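Local coordinates for AT-less polyketide synthase (Streptomyces platensis subsp. rosaceus, PDB 4QYR), which probably catalyses the condensation step of polyketide chain extension, as a ketosynthase domain of the modular synthase that makes isomigrastatin, at residues R466-R480 with M513-A525. Sequence-based numbering, arbitrary orientation.
Sequences RATAGRLRDFLDRAR and MDDVLGTLDRFFA
In the RhiE-like KS-MAT linker domain, two helices pack side by side and run in broadly opposite directions; Leu517 packs on Leu476, and Leu520 on Ala469 and Leu472. The axes of 466-478 and 513-524 approach to 9.1 Å at 140° between their N-to-C directions. Leu457 of strand 453-459 and Leu506 and Val510 of strand 504-510 lie against the same layer, so the pair belongs to an alpha-beta unit.

Leu520 sends CD1 onto the backbone of the first helix, 3.5 Å from Arg473 N, and turns CD2 to Ala469 CB. Leu517 straddles the next turn: its CD2 meets Leu476 CB, while CD1 lies against Asp477 CB and over the face of the Arg480 guanidinium. Selenomethionine Met513 bends at chi3, bringing CE within 3.5 Å of Leu476 CB.

Polar and aromatic contacts flank this row. Phe524 lies between two arginines, with Arg466 NH2 over one face and Arg473 NH2 over the opposite face. Both are cation-pi contacts; Arg466 CZ is 4.3 Å from the ring centroid, and Arg473 sits off-centre. CG of Phe524 is anti to the backbone N (chi1 -168°), and the ring reaches Gly470 CA at 3.4 Å from CD1. Arg473 fits as a knob among Leu517, Leu520, Asp521 and Phe524. Its NE makes a weak salt-bridge bond to Asp474 OD1 in its own helix; the salt bridge to Asp521 is doubtful, NH1 and OD1 being modelled too close. At the far end, Arg480 makes a salt bridge to Asp514, where NH1 donates to OD1 at 2.8 Å, on the syn side but 33° out of the carboxylate plane.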
ATOM      1  N   ARG A 466     -10.614  -5.422 -38.124  1.00 62.67           N
ATOM      2  CA  ARG A 466     -11.926  -5.083 -38.664  1.00 62.49           C
ATOM      3  C   ARG A 466     -12.767  -4.483 -37.556  1.00 61.17           C
ATOM      4  O   ARG A 466     -13.504  -3.525 -37.773  1.00 60.21           O
ATOM      5  CB  ARG A 466     -12.632  -6.308 -39.247  1.00 63.27           C
ATOM      6  CG  ARG A 466     -12.783  -6.257 -40.751  1.00 82.91           C
ATOM      7  CD  ARG A 466     -13.823  -7.240 -41.272  1.00 84.38           C
ATOM      8  NE  ARG A 466     -15.195  -6.795 -41.020  1.00 86.20           N
ATOM      9  CZ  ARG A 466     -16.177  -7.588 -40.597  1.00 87.55           C
ATOM     10  NH1 ARG A 466     -15.943  -8.875 -40.369  1.00 89.89           N
ATOM     11  NH2 ARG A 466     -17.397  -7.098 -40.406  1.00 85.86           N
ATOM     12  N   ALA A 467     -12.644  -5.063 -36.365  1.00 61.88           N
ATOM     13  CA  ALA A 467     -13.350  -4.576 -35.192  1.00 54.98           C
ATOM     14  C   ALA A 467     -12.952  -3.132 -34.890  1.00 57.21           C
ATOM     15  O   ALA A 467     -13.815  -2.264 -34.852  1.00 56.34           O
ATOM     16  CB  ALA A 467     -13.078  -5.471 -34.000  1.00 52.86           C
ATOM     17  N   THR A 468     -11.656  -2.876 -34.699  1.00 55.32           N
ATOM     18  CA  THR A 468     -11.175  -1.517 -34.443  1.00 57.97           C
ATOM     19  C   THR A 468     -11.650  -0.531 -35.516  1.00 61.32           C
ATOM     20  O   THR A 468     -12.142   0.560 -35.198  1.00 63.66           O
ATOM     21  CB  THR A 468      -9.633  -1.449 -34.372  1.00 63.27           C
ATOM     22  OG1 THR A 468      -9.166  -2.210 -33.257  1.00 63.91           O
ATOM     23  CG2 THR A 468      -9.177  -0.012 -34.182  1.00 64.05           C
ATOM     24  N   ALA A 469     -11.510  -0.912 -36.782  1.00 60.03           N
ATOM     25  CA  ALA A 469     -11.913  -0.036 -37.876  1.00 63.53           C
ATOM     26  C   ALA A 469     -13.413   0.270 -37.835  1.00 64.17           C
ATOM     27  O   ALA A 469     -13.838   1.420 -38.006  1.00 65.03           O
ATOM     28  CB  ALA A 469     -11.539  -0.654 -39.207  1.00 61.09           C
ATOM     29  N   GLY A 470     -14.209  -0.768 -37.610  1.00 64.99           N
ATOM     30  CA  GLY A 470     -15.643  -0.615 -37.482  1.00 69.87           C
ATOM     31  C   GLY A 470     -16.039   0.379 -36.403  1.00 72.51           C
ATOM     32  O   GLY A 470     -16.746   1.349 -36.683  1.00 78.51           O
ATOM     33  N   ARG A 471     -15.582   0.154 -35.174  1.00 63.32           N
ATOM     34  CA  ARG A 471     -15.947   1.042 -34.087  1.00 63.78           C
ATOM     35  C   ARG A 471     -15.439   2.461 -34.319  1.00 62.49           C
ATOM     36  O   ARG A 471     -16.054   3.422 -33.850  1.00 58.05           O
ATOM     37  CB  ARG A 471     -15.428   0.516 -32.738  1.00 64.48           C
ATOM     38  CG  ARG A 471     -15.286  -0.985 -32.621  1.00 64.47           C
ATOM     39  CD  ARG A 471     -14.734  -1.379 -31.261  1.00 63.51           C
ATOM     40  NE  ARG A 471     -15.513  -0.780 -30.191  1.00 67.89           N
ATOM     41  CZ  ARG A 471     -15.101  -0.645 -28.936  1.00 70.07           C
ATOM     42  NH1 ARG A 471     -13.895  -1.066 -28.572  1.00 66.01           N
ATOM     43  NH2 ARG A 471     -15.905  -0.078 -28.043  1.00 74.73           N
ATOM     44  N   LEU A 472     -14.324   2.593 -35.035  1.00 64.22           N
ATOM     45  CA  LEU A 472     -13.812   3.920 -35.368  1.00 62.11           C
ATOM     46  C   LEU A 472     -14.735   4.620 -36.359  1.00 65.14           C
ATOM     47  O   LEU A 472     -15.053   5.795 -36.180  1.00 59.70           O
ATOM     48  CB  LEU A 472     -12.395   3.857 -35.938  1.00 59.44           C
ATOM     49  CG  LEU A 472     -11.766   5.256 -36.011  1.00 56.97           C
ATOM     50  CD1 LEU A 472     -11.894   5.971 -34.669  1.00 53.22           C
ATOM     51  CD2 LEU A 472     -10.312   5.208 -36.444  1.00 55.29           C
ATOM     52  N   ARG A 473     -15.166   3.903 -37.399  1.00 68.16           N
ATOM     53  CA  ARG A 473     -16.139   4.468 -38.327  1.00 65.17           C
ATOM     54  C   ARG A 473     -17.338   4.995 -37.562  1.00 68.39           C
ATOM     55  O   ARG A 473     -17.676   6.169 -37.647  1.00 66.72           O
ATOM     56  CB  ARG A 473     -16.612   3.449 -39.352  1.00 67.73           C
ATOM     57  CG  ARG A 473     -17.760   3.993 -40.193  1.00 71.57           C
ATOM     58  CD  ARG A 473     -18.500   2.926 -40.974  1.00 83.82           C
ATOM     59  NE  ARG A 473     -18.816   1.772 -40.140  1.00 80.82           N
ATOM     60  CZ  ARG A 473     -19.491   0.705 -40.556  1.00 85.14           C
ATOM     61  NH1 ARG A 473     -19.943   0.647 -41.805  1.00 88.51           N
ATOM     62  NH2 ARG A 473     -19.718  -0.301 -39.718  1.00 85.29           N
ATOM     63  N   ASP A 474     -17.957   4.107 -36.794  1.00 67.42           N
ATOM     64  CA  ASP A 474     -19.151   4.425 -36.016  1.00 68.40           C
ATOM     65  C   ASP A 474     -18.994   5.641 -35.105  1.00 66.38           C
ATOM     66  O   ASP A 474     -19.825   6.545 -35.136  1.00 72.98           O
ATOM     67  CB  ASP A 474     -19.566   3.214 -35.181  1.00 67.90           C
ATOM     68  CG  ASP A 474     -20.135   2.090 -36.026  1.00 72.19           C
ATOM     69  OD1 ASP A 474     -19.970   2.109 -37.272  1.00 73.84           O
ATOM     70  OD2 ASP A 474     -20.753   1.183 -35.434  1.00 72.17           O
ATOM     71  N   PHE A 475     -17.945   5.669 -34.294  1.00 59.89           N
ATOM     72  CA  PHE A 475     -17.695   6.816 -33.424  1.00 58.43           C
ATOM     73  C   PHE A 475     -17.495   8.102 -34.220  1.00 66.00           C
ATOM     74  O   PHE A 475     -17.972   9.162 -33.821  1.00 65.37           O
ATOM     75  CB  PHE A 475     -16.469   6.565 -32.541  1.00 59.51           C
ATOM     76  CG  PHE A 475     -15.974   7.784 -31.814  1.00 61.17           C
ATOM     77  CD1 PHE A 475     -16.415   8.061 -30.525  1.00 63.07           C
ATOM     78  CD2 PHE A 475     -15.042   8.633 -32.398  1.00 53.81           C
ATOM     79  CE1 PHE A 475     -15.953   9.173 -29.835  1.00 61.97           C
ATOM     80  CE2 PHE A 475     -14.591   9.745 -31.729  1.00 52.77           C
ATOM     81  CZ  PHE A 475     -15.046  10.015 -30.440  1.00 64.47           C
ATOM     82  N   LEU A 476     -16.777   8.011 -35.335  1.00 71.52           N
ATOM     83  CA  LEU A 476     -16.385   9.203 -36.067  1.00 79.45           C
ATOM     84  C   LEU A 476     -17.577   9.916 -36.675  1.00 94.43           C
ATOM     85  O   LEU A 476     -17.553  11.132 -36.807  1.00 98.63           O
ATOM     86  CB  LEU A 476     -15.369   8.864 -37.159  1.00 64.17           C
ATOM     87  CG  LEU A 476     -13.922   8.697 -36.680  1.00 64.43           C
ATOM     88  CD1 LEU A 476     -12.930   8.792 -37.839  1.00 62.80           C
ATOM     89  CD2 LEU A 476     -13.575   9.693 -35.560  1.00 59.14           C
ATOM     90  N   ASP A 477     -18.626   9.189 -37.042  1.00104.57           N
ATOM     91  CA  ASP A 477     -19.713   9.865 -37.736  1.00114.80           C
ATOM     92  C   ASP A 477     -20.826  10.295 -36.784  1.00114.13           C
ATOM     93  O   ASP A 477     -21.524  11.267 -37.059  1.00122.36           O
ATOM     94  CB  ASP A 477     -20.284   9.011 -38.882  1.00124.50           C
ATOM     95  CG  ASP A 477     -21.188   7.889 -38.410  1.00130.14           C
ATOM     96  OD1 ASP A 477     -21.154   7.528 -37.214  1.00130.62           O
ATOM     97  OD2 ASP A 477     -21.962   7.381 -39.255  1.00132.67           O
ATOM     98  N   ARG A 478     -20.994   9.605 -35.661  1.00101.47           N
ATOM     99  CA  ARG A 478     -21.923  10.108 -34.659  1.00 99.68           C
ATOM    100  C   ARG A 478     -21.349  11.386 -34.073  1.00101.79           C
ATOM    101  O   ARG A 478     -22.056  12.163 -33.431  1.00103.61           O
ATOM    102  CB  ARG A 478     -22.207   9.080 -33.560  1.00 95.89           C
ATOM    103  CG  ARG A 478     -23.453   9.436 -32.742  1.00101.30           C
ATOM    104  CD  ARG A 478     -24.663   8.567 -33.122  1.00110.05           C
ATOM    105  NE  ARG A 478     -25.875   8.903 -32.365  1.00115.55           N
ATOM    106  CZ  ARG A 478     -27.001   8.192 -32.393  1.00118.55           C
ATOM    107  NH1 ARG A 478     -28.057   8.579 -31.685  1.00119.82           N
ATOM    108  NH2 ARG A 478     -27.075   7.098 -33.142  1.00119.81           N
ATOM    109  N   ALA A 479     -20.058  11.599 -34.316  1.00104.71           N
ATOM    110  CA  ALA A 479     -19.367  12.810 -33.907  1.00102.61           C
ATOM    111  C   ALA A 479     -19.371  13.823 -35.038  1.00104.43           C
ATOM    112  O   ALA A 479     -18.699  14.846 -34.961  1.00109.10           O
ATOM    113  CB  ALA A 479     -17.942  12.501 -33.478  1.00 99.11           C
ATOM    114  N   ARG A 480     -20.118  13.540 -36.095  1.00 98.39           N
ATOM    115  CA  ARG A 480     -20.354  14.561 -37.104  1.00 95.46           C
ATOM    116  C   ARG A 480     -21.831  14.823 -37.257  1.00 94.15           C
ATOM    117  O   ARG A 480     -22.232  15.940 -37.550  1.00 94.98           O
ATOM    118  CB  ARG A 480     -19.752  14.173 -38.441  1.00 94.12           C
ATOM    119  CG  ARG A 480     -18.244  14.226 -38.462  1.00 91.48           C
ATOM    120  CD  ARG A 480     -17.772  14.279 -39.892  1.00 79.55           C
ATOM    121  NE  ARG A 480     -18.753  13.637 -40.758  1.00 87.20           N
ATOM    122  CZ  ARG A 480     -18.482  13.172 -41.971  1.00 93.52           C
ATOM    123  NH1 ARG A 480     -19.434  12.595 -42.698  1.00 93.78           N
ATOM    124  NH2 ARG A 480     -17.257  13.294 -42.461  1.00 98.82           N
HETATM  125  N   MSE A 513     -12.032  14.144 -44.028  1.00 88.15           N
HETATM  126  CA  MSE A 513     -12.435  13.117 -43.091  1.00 83.63           C
HETATM  127  C   MSE A 513     -13.552  12.220 -43.641  1.00 90.78           C
HETATM  128  O   MSE A 513     -13.834  11.160 -43.080  1.00 88.65           O
HETATM  129  CB  MSE A 513     -12.855  13.731 -41.763  1.00 80.52           C
HETATM  130  CG  MSE A 513     -12.750  12.708 -40.621  1.00 78.35           C
HETATM  131 SE   MSE A 513     -13.786  13.005 -39.019  0.55139.82          SE
HETATM  132  CE  MSE A 513     -15.101  11.602 -39.314  1.00 98.67           C
ATOM    133  N   ASP A 514     -14.184  12.605 -44.740  1.00 98.70           N
ATOM    134  CA  ASP A 514     -15.020  11.623 -45.414  1.00104.89           C
ATOM    135  C   ASP A 514     -14.137  10.721 -46.257  1.00103.25           C
ATOM    136  O   ASP A 514     -14.532   9.618 -46.625  1.00107.76           O
ATOM    137  CB  ASP A 514     -16.117  12.278 -46.253  1.00115.71           C
ATOM    138  CG  ASP A 514     -17.161  12.973 -45.397  1.00119.13           C
ATOM    139  OD1 ASP A 514     -18.279  12.428 -45.277  1.00122.69           O
ATOM    140  OD2 ASP A 514     -16.856  14.044 -44.827  1.00116.68           O
ATOM    141  N   ASP A 515     -12.925  11.187 -46.532  1.00 97.42           N
ATOM    142  CA  ASP A 515     -11.897  10.329 -47.094  1.00 95.45           C
ATOM    143  C   ASP A 515     -11.624   9.223 -46.074  1.00 88.36           C
ATOM    144  O   ASP A 515     -11.495   8.042 -46.417  1.00 86.10           O
ATOM    145  CB  ASP A 515     -10.627  11.128 -47.409  1.00 99.30           C
ATOM    146  CG  ASP A 515     -10.737  11.926 -48.700  1.00109.90           C
ATOM    147  OD1 ASP A 515     -11.823  12.487 -48.984  1.00114.31           O
ATOM    148  OD2 ASP A 515      -9.733  11.993 -49.438  1.00114.08           O
ATOM    149  N   VAL A 516     -11.566   9.633 -44.809  1.00 83.18           N
ATOM    150  CA  VAL A 516     -11.381   8.717 -43.697  1.00 77.84           C
ATOM    151  C   VAL A 516     -12.563   7.772 -43.566  1.00 77.93           C
ATOM    152  O   VAL A 516     -12.415   6.561 -43.697  1.00 80.79           O
ATOM    153  CB  VAL A 516     -11.216   9.471 -42.366  1.00 76.31           C
ATOM    154  CG1 VAL A 516     -11.097   8.496 -41.205  1.00 69.06           C
ATOM    155  CG2 VAL A 516     -10.027  10.403 -42.427  1.00 77.56           C
ATOM    156  N   LEU A 517     -13.735   8.336 -43.306  1.00 77.40           N
ATOM    157  CA  LEU A 517     -14.947   7.546 -43.115  1.00 80.37           C
ATOM    158  C   LEU A 517     -15.269   6.589 -44.276  1.00 85.18           C
ATOM    159  O   LEU A 517     -15.793   5.487 -44.066  1.00 84.18           O
ATOM    160  CB  LEU A 517     -16.135   8.473 -42.892  1.00 82.83           C
ATOM    161  CG  LEU A 517     -16.383   8.869 -41.447  1.00 75.78           C
ATOM    162  CD1 LEU A 517     -17.726   9.563 -41.342  1.00 79.72           C
ATOM    163  CD2 LEU A 517     -16.328   7.635 -40.580  1.00 72.57           C
ATOM    164  N   GLY A 518     -14.966   7.010 -45.497  1.00 83.39           N
ATOM    165  CA  GLY A 518     -15.208   6.160 -46.638  1.00 86.35           C
ATOM    166  C   GLY A 518     -14.248   4.990 -46.681  1.00 84.64           C
ATOM    167  O   GLY A 518     -14.639   3.858 -46.961  1.00 85.26           O
ATOM    168  N   THR A 519     -12.979   5.261 -46.401  1.00 82.70           N
ATOM    169  CA  THR A 519     -11.961   4.223 -46.497  1.00 85.06           C
ATOM    170  C   THR A 519     -12.179   3.137 -45.441  1.00 78.19           C
ATOM    171  O   THR A 519     -11.942   1.965 -45.713  1.00 78.33           O
ATOM    172  CB  THR A 519     -10.544   4.812 -46.369  1.00 83.26           C
ATOM    173  OG1 THR A 519     -10.336   5.789 -47.401  1.00 83.83           O
ATOM    174  CG2 THR A 519      -9.506   3.720 -46.511  1.00 79.59           C
ATOM    175  N   LEU A 520     -12.658   3.536 -44.256  1.00 86.51           N
ATOM    176  CA  LEU A 520     -13.040   2.618 -43.170  1.00 72.65           C
ATOM    177  C   LEU A 520     -14.263   1.745 -43.490  1.00 76.74           C
ATOM    178  O   LEU A 520     -14.297   0.561 -43.161  1.00 73.37           O
ATOM    179  CB  LEU A 520     -13.328   3.407 -41.890  1.00 71.94           C
ATOM    180  CG  LEU A 520     -12.164   3.969 -41.077  1.00 70.60           C
ATOM    181  CD1 LEU A 520     -12.640   4.427 -39.692  1.00 64.29           C
ATOM    182  CD2 LEU A 520     -11.058   2.940 -40.966  1.00 65.46           C
ATOM    183  N   ASP A 521     -15.272   2.350 -44.107  1.00 80.02           N
ATOM    184  CA  ASP A 521     -16.489   1.650 -44.503  1.00 85.91           C
ATOM    185  C   ASP A 521     -16.208   0.530 -45.507  1.00 83.75           C
ATOM    186  O   ASP A 521     -16.816  -0.538 -45.442  1.00 82.20           O
ATOM    187  CB  ASP A 521     -17.489   2.647 -45.098  1.00 97.96           C
ATOM    188  CG  ASP A 521     -18.919   2.393 -44.647  1.00102.35           C
ATOM    189  OD1 ASP A 521     -19.118   1.599 -43.700  1.00102.01           O
ATOM    190  OD2 ASP A 521     -19.842   2.985 -45.254  1.00104.56           O
ATOM    191  N   ARG A 522     -15.284   0.783 -46.428  1.00 83.30           N
ATOM    192  CA  ARG A 522     -14.939  -0.187 -47.463  1.00 85.63           C
ATOM    193  C   ARG A 522     -14.079  -1.348 -46.941  1.00 83.06           C
ATOM    194  O   ARG A 522     -14.206  -2.490 -47.398  1.00 84.43           O
ATOM    195  CB  ARG A 522     -14.221   0.516 -48.627  1.00 90.47           C
ATOM    196  CG  ARG A 522     -15.145   1.237 -49.614  1.00 92.61           C
ATOM    197  CD  ARG A 522     -14.384   1.765 -50.833  1.00103.24           C
ATOM    198  NE  ARG A 522     -13.313   2.694 -50.464  1.00101.22           N
ATOM    199  CZ  ARG A 522     -13.466   4.012 -50.308  1.00102.58           C
ATOM    200  NH1 ARG A 522     -14.655   4.583 -50.488  1.00103.00           N
ATOM    201  NH2 ARG A 522     -12.427   4.764 -49.962  1.00102.16           N
ATOM    202  N   PHE A 523     -13.201  -1.052 -45.988  1.00 86.83           N
ATOM    203  CA  PHE A 523     -12.343  -2.073 -45.388  1.00 81.78           C
ATOM    204  C   PHE A 523     -13.169  -2.994 -44.511  1.00 75.56           C
ATOM    205  O   PHE A 523     -12.980  -4.216 -44.522  1.00 75.58           O
ATOM    206  CB  PHE A 523     -11.222  -1.428 -44.577  1.00 74.10           C
ATOM    207  CG  PHE A 523     -10.536  -2.366 -43.626  1.00 71.16           C
ATOM    208  CD1 PHE A 523      -9.519  -3.188 -44.057  1.00 73.79           C
ATOM    209  CD2 PHE A 523     -10.902  -2.418 -42.289  1.00 68.02           C
ATOM    210  CE1 PHE A 523      -8.886  -4.050 -43.172  1.00 69.33           C
ATOM    211  CE2 PHE A 523     -10.275  -3.280 -41.403  1.00 65.55           C
ATOM    212  CZ  PHE A 523      -9.269  -4.092 -41.842  1.00 66.22           C
ATOM    213  N   PHE A 524     -14.088  -2.397 -43.757  1.00 74.46           N
ATOM    214  CA  PHE A 524     -14.984  -3.156 -42.895  1.00 73.29           C
ATOM    215  C   PHE A 524     -15.861  -4.110 -43.694  1.00 83.82           C
ATOM    216  O   PHE A 524     -16.043  -5.275 -43.328  1.00 81.62           O
ATOM    217  CB  PHE A 524     -15.868  -2.216 -42.099  1.00 72.31           C
ATOM    218  CG  PHE A 524     -16.621  -2.890 -40.996  1.00 73.61           C
ATOM    219  CD1 PHE A 524     -16.008  -3.136 -39.771  1.00 70.38           C
ATOM    220  CD2 PHE A 524     -17.941  -3.272 -41.170  1.00 76.56           C
ATOM    221  CE1 PHE A 524     -16.696  -3.748 -38.737  1.00 65.83           C
ATOM    222  CE2 PHE A 524     -18.636  -3.889 -40.140  1.00 79.50           C
ATOM    223  CZ  PHE A 524     -18.011  -4.123 -38.918  1.00 68.13           C
ATOM    224  N   ALA A 525     -16.400  -3.593 -44.793  1.00 84.34           N
ATOM    225  CA  ALA A 525     -17.265  -4.356 -45.672  1.00 85.96           C
ATOM    226  C   ALA A 525     -16.498  -5.447 -46.408  1.00 85.88           C
ATOM    227  O   ALA A 525     -17.100  -6.275 -47.092  1.00 87.40           O
ATOM    228  CB  ALA A 525     -17.941  -3.433 -46.658  1.00 90.64           C
TER